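Local coordinates for twitching motility pilus retraction protein (Geobacter sulfurreducens PCA, PDB 5ZFQ) that probably uses ATP hydrolysis to power the retraction of type IV pili, working as a ring-like motor of six subunits, at residues I263-V267 and V278-L282; L234-E238 and V269-Q274. All coordinates share one frame; numbering follows the deposited sequence.

Contact 1: residues I263-V267 and V278-L282; sequences INRIV and VRAQL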
loop_
_atom_site.group_PDB
_atom_site.type_symbol
_atom_site.label_atom_id
_atom_site.label_comp_id
_atom_site.label_asym_id
_atom_site.label_seq_id
_atom_site.Cartn_x
_atom_site.Cartn_y
_atom_site.Cartn_z
ATOM N N ILE A 263 10.960 7.111 27.121
ATOM C CA ILE A 263 9.545 7.300 27.432
ATOM C C ILE A 263 8.822 8.015 26.286
ATOM O O ILE A 263 7.716 7.624 25.903
ATOM C CB ILE A 263 9.377 8.081 28.761
ATOM C CG1 ILE A 263 9.736 7.172 29.945
ATOM C CG2 ILE A 263 7.960 8.645 28.901
ATOM C CD1 ILE A 263 10.185 7.919 31.178
ATOM N N ASN A 264 9.459 9.037 25.710
ATOM C CA ASN A 264 8.862 9.761 24.580
ATOM C C ASN A 264 8.634 8.847 23.388
ATOM O O ASN A 264 7.581 8.901 22.746
ATOM C CB ASN A 264 9.725 10.958 24.169
ATOM C CG ASN A 264 9.477 12.189 25.036
ATOM O OD1 ASN A 264 8.334 12.479 25.415
ATOM N ND2 ASN A 264 10.547 12.925 25.348
ATOM N N ARG A 265 9.616 7.987 23.130
ATOM C CA ARG A 265 9.534 7.013 22.040
ATOM C C ARG A 265 8.389 6.019 22.210
ATOM O O ARG A 265 7.764 5.637 21.224
ATOM C CB ARG A 265 10.852 6.251 21.899
ATOM C CG ARG A 265 10.901 5.278 20.722
ATOM C CD ARG A 265 10.745 5.981 19.416
ATOM N NE ARG A 265 11.510 7.217 19.435
ATOM C CZ ARG A 265 12.831 7.294 19.259
ATOM N NH1 ARG A 265 13.542 6.193 19.027
ATOM N NH2 ARG A 265 13.443 8.482 19.308
ATOM N N ILE A 266 8.122 5.596 23.446
ATOM C CA ILE A 266 6.994 4.701 23.717
ATOM C C ILE A 266 5.666 5.357 23.299
ATOM O O ILE A 266 4.786 4.714 22.727
ATOM C CB ILE A 266 6.911 4.313 25.207
ATOM C CG1 ILE A 266 8.172 3.575 25.648
ATOM C CG2 ILE A 266 5.661 3.494 25.487
ATOM C CD1 ILE A 266 8.357 2.267 24.968
ATOM N N VAL A 267 5.544 6.650 23.572
ATOM C CA VAL A 267 4.299 7.376 23.363
ATOM C C VAL A 267 4.129 7.785 21.909
ATOM O O VAL A 267 3.079 7.569 21.308
ATOM C CB VAL A 267 4.236 8.658 24.244
ATOM C CG1 VAL A 267 2.940 9.403 24.008
ATOM C CG2 VAL A 267 4.418 8.321 25.721
ATOM N N VAL A 278 -1.613 5.654 26.815
ATOM C CA VAL A 278 -0.336 4.970 26.912
ATOM C C VAL A 278 0.522 5.589 28.001
ATOM O O VAL A 278 1.181 4.876 28.762
ATOM C CB VAL A 278 0.386 4.984 25.558
ATOM C CG1 VAL A 278 1.899 4.851 25.728
ATOM C CG2 VAL A 278 -0.178 3.871 24.674
ATOM N N ARG A 279 0.474 6.912 28.098
ATOM C CA ARG A 279 1.114 7.616 29.199
ATOM C C ARG A 279 0.544 7.210 30.570
ATOM O O ARG A 279 1.291 7.078 31.548
ATOM C CB ARG A 279 0.963 9.124 29.007
ATOM C CG ARG A 279 1.857 9.731 27.938
ATOM C CD ARG A 279 1.895 11.231 28.109
ATOM N NE ARG A 279 0.551 11.805 28.076
ATOM C CZ ARG A 279 0.018 12.354 26.991
ATOM N NH1 ARG A 279 0.739 12.402 25.868
ATOM N NH2 ARG A 279 -1.215 12.853 27.026
ATOM N N ALA A 280 -0.777 7.035 30.638
ATOM C CA ALA A 280 -1.442 6.615 31.871
ATOM C C ALA A 280 -0.996 5.214 32.236
ATOM O O ALA A 280 -0.711 4.927 33.391
ATOM C CB ALA A 280 -2.961 6.680 31.723
ATOM N N GLN A 281 -0.920 4.355 31.226
ATOM C CA GLN A 281 -0.394 3.009 31.379
ATOM C C GLN A 281 1.053 3.001 31.854
ATOM O O GLN A 281 1.411 2.288 32.811
ATOM C CB GLN A 281 -0.490 2.253 30.061
ATOM C CG GLN A 281 -1.760 1.458 29.900
ATOM C CD GLN A 281 -1.931 0.965 28.490
ATOM O OE1 GLN A 281 -1.880 1.753 27.537
ATOM N NE2 GLN A 281 -2.107 -0.343 28.334
ATOM N N LEU A 282 1.894 3.781 31.178
ATOM C CA LEU A 282 3.302 3.821 31.520
ATOM C C LEU A 282 3.490 4.282 32.948
ATOM O O LEU A 282 4.346 3.761 33.667
ATOM C CB LEU A 282 4.064 4.748 30.586
ATOM C CG LEU A 282 4.668 4.168 29.319
ATOM C CD1 LEU A 282 5.208 5.323 28.474
ATOM C CD2 LEU A 282 5.764 3.181 29.666
#

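Contact 2: residues L234-E238 and V269-Q274; sequences LETIE and VFPPYQ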
loop_
_atom_site.group_PDB
_atom_site.type_symbol
_atom_site.label_atom_id
_atom_site.label_comp_id
_atom_site.label_asym_id
_atom_site.label_seq_id
_atom_site.Cartn_x
_atom_site.Cartn_y
_atom_site.Cartn_z
ATOM N N LEU A 234 3.997 -1.009 17.270
ATOM C CA LEU A 234 2.923 -0.630 18.186
ATOM C C LEU A 234 2.390 -1.886 18.870
ATOM O O LEU A 234 1.983 -1.860 20.041
ATOM C CB LEU A 234 1.793 0.100 17.453
ATOM C CG LEU A 234 2.098 1.506 16.926
ATOM C CD1 LEU A 234 0.965 2.028 16.062
ATOM C CD2 LEU A 234 2.355 2.447 18.082
ATOM N N GLU A 235 2.419 -2.987 18.124
ATOM C CA GLU A 235 1.890 -4.263 18.584
ATOM C C GLU A 235 2.701 -4.853 19.741
ATOM O O GLU A 235 2.128 -5.315 20.737
ATOM C CB GLU A 235 1.838 -5.251 17.420
ATOM C CG GLU A 235 1.185 -6.573 17.787
ATOM C CD GLU A 235 0.729 -7.373 16.573
ATOM O OE1 GLU A 235 0.553 -6.767 15.479
ATOM O OE2 GLU A 235 0.527 -8.604 16.724
ATOM N N THR A 236 4.028 -4.844 19.601
ATOM C CA THR A 236 4.921 -5.364 20.634
ATOM C C THR A 236 4.831 -4.532 21.924
ATOM O O THR A 236 4.762 -5.087 23.024
ATOM C CB THR A 236 6.391 -5.411 20.128
ATOM O OG1 THR A 236 6.490 -6.296 19.000
ATOM C CG2 THR A 236 7.343 -5.884 21.222
ATOM N N ILE A 237 4.824 -3.209 21.791
ATOM C CA ILE A 237 4.669 -2.328 22.945
ATOM C C ILE A 237 3.361 -2.614 23.703
ATOM O O ILE A 237 3.325 -2.658 24.949
ATOM C CB ILE A 237 4.706 -0.852 22.516
ATOM C CG1 ILE A 237 6.070 -0.495 21.953
ATOM C CG2 ILE A 237 4.413 0.083 23.672
ATOM C CD1 ILE A 237 6.138 0.949 21.519
ATOM N N GLU A 238 2.299 -2.828 22.933
ATOM C CA GLU A 238 0.982 -3.088 23.481
ATOM C C GLU A 238 0.933 -4.414 24.197
ATOM O O GLU A 238 0.161 -4.589 25.135
ATOM C CB GLU A 238 -0.068 -3.065 22.374
ATOM C CG GLU A 238 -0.919 -1.816 22.337
ATOM C CD GLU A 238 -1.744 -1.753 21.073
ATOM O OE1 GLU A 238 -1.650 -2.715 20.275
ATOM O OE2 GLU A 238 -2.473 -0.755 20.862
ATOM N N VAL A 269 4.963 6.923 18.992
ATOM C CA VAL A 269 4.724 6.037 17.845
ATOM C C VAL A 269 3.244 5.734 17.672
ATOM O O VAL A 269 2.816 5.264 16.617
ATOM C CB VAL A 269 5.490 4.695 17.981
ATOM C CG1 VAL A 269 7.000 4.904 17.789
ATOM C CG2 VAL A 269 5.192 4.052 19.325
ATOM N N PHE A 270 2.485 6.001 18.734
ATOM C CA PHE A 270 1.036 5.817 18.784
ATOM C C PHE A 270 0.267 7.004 18.219
ATOM O O PHE A 270 0.732 8.153 18.301
ATOM C CB PHE A 270 0.567 5.604 20.225
ATOM C CG PHE A 270 0.845 4.246 20.761
ATOM C CD1 PHE A 270 -0.021 3.187 20.489
ATOM C CD2 PHE A 270 1.964 4.018 21.557
ATOM C CE1 PHE A 270 0.231 1.912 20.989
ATOM C CE2 PHE A 270 2.225 2.754 22.062
ATOM C CZ PHE A 270 1.354 1.696 21.776
ATOM N N PRO A 271 -0.930 6.731 17.671
ATOM C CA PRO A 271 -1.874 7.772 17.250
ATOM C C PRO A 271 -2.157 8.764 18.380
ATOM O O PRO A 271 -2.335 8.340 19.526
ATOM C CB PRO A 271 -3.127 6.974 16.888
ATOM C CG PRO A 271 -2.580 5.664 16.392
ATOM C CD PRO A 271 -1.392 5.383 17.291
ATOM N N PRO A 272 -2.172 10.068 18.066
ATOM C CA PRO A 272 -2.447 11.137 19.035
ATOM C C PRO A 272 -3.577 10.829 20.021
ATOM O O PRO A 272 -3.466 11.206 21.188
ATOM C CB PRO A 272 -2.817 12.320 18.134
ATOM C CG PRO A 272 -1.952 12.121 16.934
ATOM C CD PRO A 272 -1.828 10.614 16.739
ATOM N N TYR A 273 -4.632 10.153 19.573
ATOM C CA TYR A 273 -5.774 9.872 20.454
ATOM C C TYR A 273 -5.435 8.843 21.557
ATOM O O TYR A 273 -6.059 8.818 22.626
ATOM C CB TYR A 273 -6.991 9.398 19.630
ATOM C CG TYR A 273 -6.811 8.119 18.808
ATOM C CD1 TYR A 273 -6.712 6.867 19.428
ATOM C CD2 TYR A 273 -6.778 8.161 17.408
ATOM C CE1 TYR A 273 -6.562 5.699 18.687
ATOM C CE2 TYR A 273 -6.637 6.996 16.646
ATOM C CZ TYR A 273 -6.533 5.762 17.291
ATOM O OH TYR A 273 -6.387 4.591 16.554
ATOM N N GLN A 274 -4.442 8.003 21.291
ATOM C CA GLN A 274 -4.088 6.923 22.195
ATOM C C GLN A 274 -2.977 7.321 23.178
ATOM O O GLN A 274 -2.752 6.661 24.188
ATOM C CB GLN A 274 -3.672 5.696 21.380
ATOM C CG GLN A 274 -3.498 4.433 22.205
ATOM C CD GLN A 274 -3.565 3.175 21.356
ATOM O OE1 GLN A 274 -3.724 3.247 20.126
ATOM N NE2 GLN A 274 -3.441 2.007 22.011
#

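Contact 1: residues I263-V267 and V278-L282
Leu282 N donates to Val278 O at 2.7 Å, the helical bond that puts these two residues one turn apart on the same side of helix 275-285, both pointing at helix 259-268. The contact they make there is apolar. Leu282 CD1 lodges among three residues of the other helix: it lies 3.5 Å from Ile266 CG2 and 4.1 Å from Val267 CG2, with Ile263 CG2 bordering it more loosely. The Ile266 methyl is aimed this way because CG2 stands opposite the backbone N while CG1 turns aside (chi1 -61°). A turn earlier on helix 275-285, Val278 CG1 meets the same methyl at 4.0 Å, the two side chains crossing almost at right angles. The segments belong to two helices joined by the loop 269-274, in what is probably the RecA-like ATPase domain of this secretion-ATPase family; their axes approach to 10.3 Å and their directions differ by 136°, well short of antiparallel. Farther along, Val267 turns both methyls to the partly exposed Arg279, whose CG lies 3.7 Å from Val267 CG2. Beyond that aliphatic part the arginine chain turns about its CG-CD bond, and NH1 comes beside Val267 CG1, with a long, weak ion pair to Asp323. Ile320 of helix 314-321 touches both Ile263 and Leu282, while Ile266 meets Leu254 of strand 249-254.

Contact 2: residues L234-E238 and V269-Q274
Leu234 CD2 sits squarely over the middle of one face of the Phe270 ring, 3.5 Å from its centroid and 12° off the normal, a CH-pi contact. The same methyl fills the bend where Val269 leads into Phe270, meeting Val269 CG2 at 3.5 Å, while Leu234 CD1 lies more loosely by Pro271 CD. One turn on, Ile237 CG2 abuts the ring's edge in its plane, 3.8 Å from Phe270 CE2, and Ile237 CD1 reaches Val269 CG2. Phe270 thus fits the groove between Leu234, Ile237 and Glu238; an alanine in its place would probably leave the Leu234 methyl without its aromatic seat and open a gap beside Ile237. Past the ring, Gln274 NE2 donates to Glu238 OE2 at 3.1 Å (149° at the hydrogen); OE2 accepts through its anti lone pair and lies tilted from the Gln274 amide plane. Gln274 spans the distance by setting CG opposite its backbone N (chi1 -170°) and staying extended beyond. Val269 packs on Tyr273 of one neighbouring subunit, and Tyr273 on Val269 of another. The loop joining helices 259-268 and 275-285 lies on the first turn of helix 234-245, which follows parallel strand 225-230, consistent with a RecA-like alpha/beta domain.

How the contacts relate
Along the chain the four segments come in the order 234-238, 263-267, 269-274 and 278-282, so the two contacts cross. Contact 2 opens at the start of helix 234-245 and closes a loop that takes in strand 249-254 and helix 259-268. Contact 1 begins on that last helix, passes over the linker 269-274 and closes a much shorter loop on helix 275-285, which runs on to strand 286-296. Their centres are about 9 Å apart, and they join physically: Val278 CG2 packs on Phe270 CE2 at 3.7 Å, and Ile266 CG2 on Ile237 CG2 at 4.1 Å. Together they tie three helices and a linker at one end of the domain built on the mixed, mainly parallel sheet.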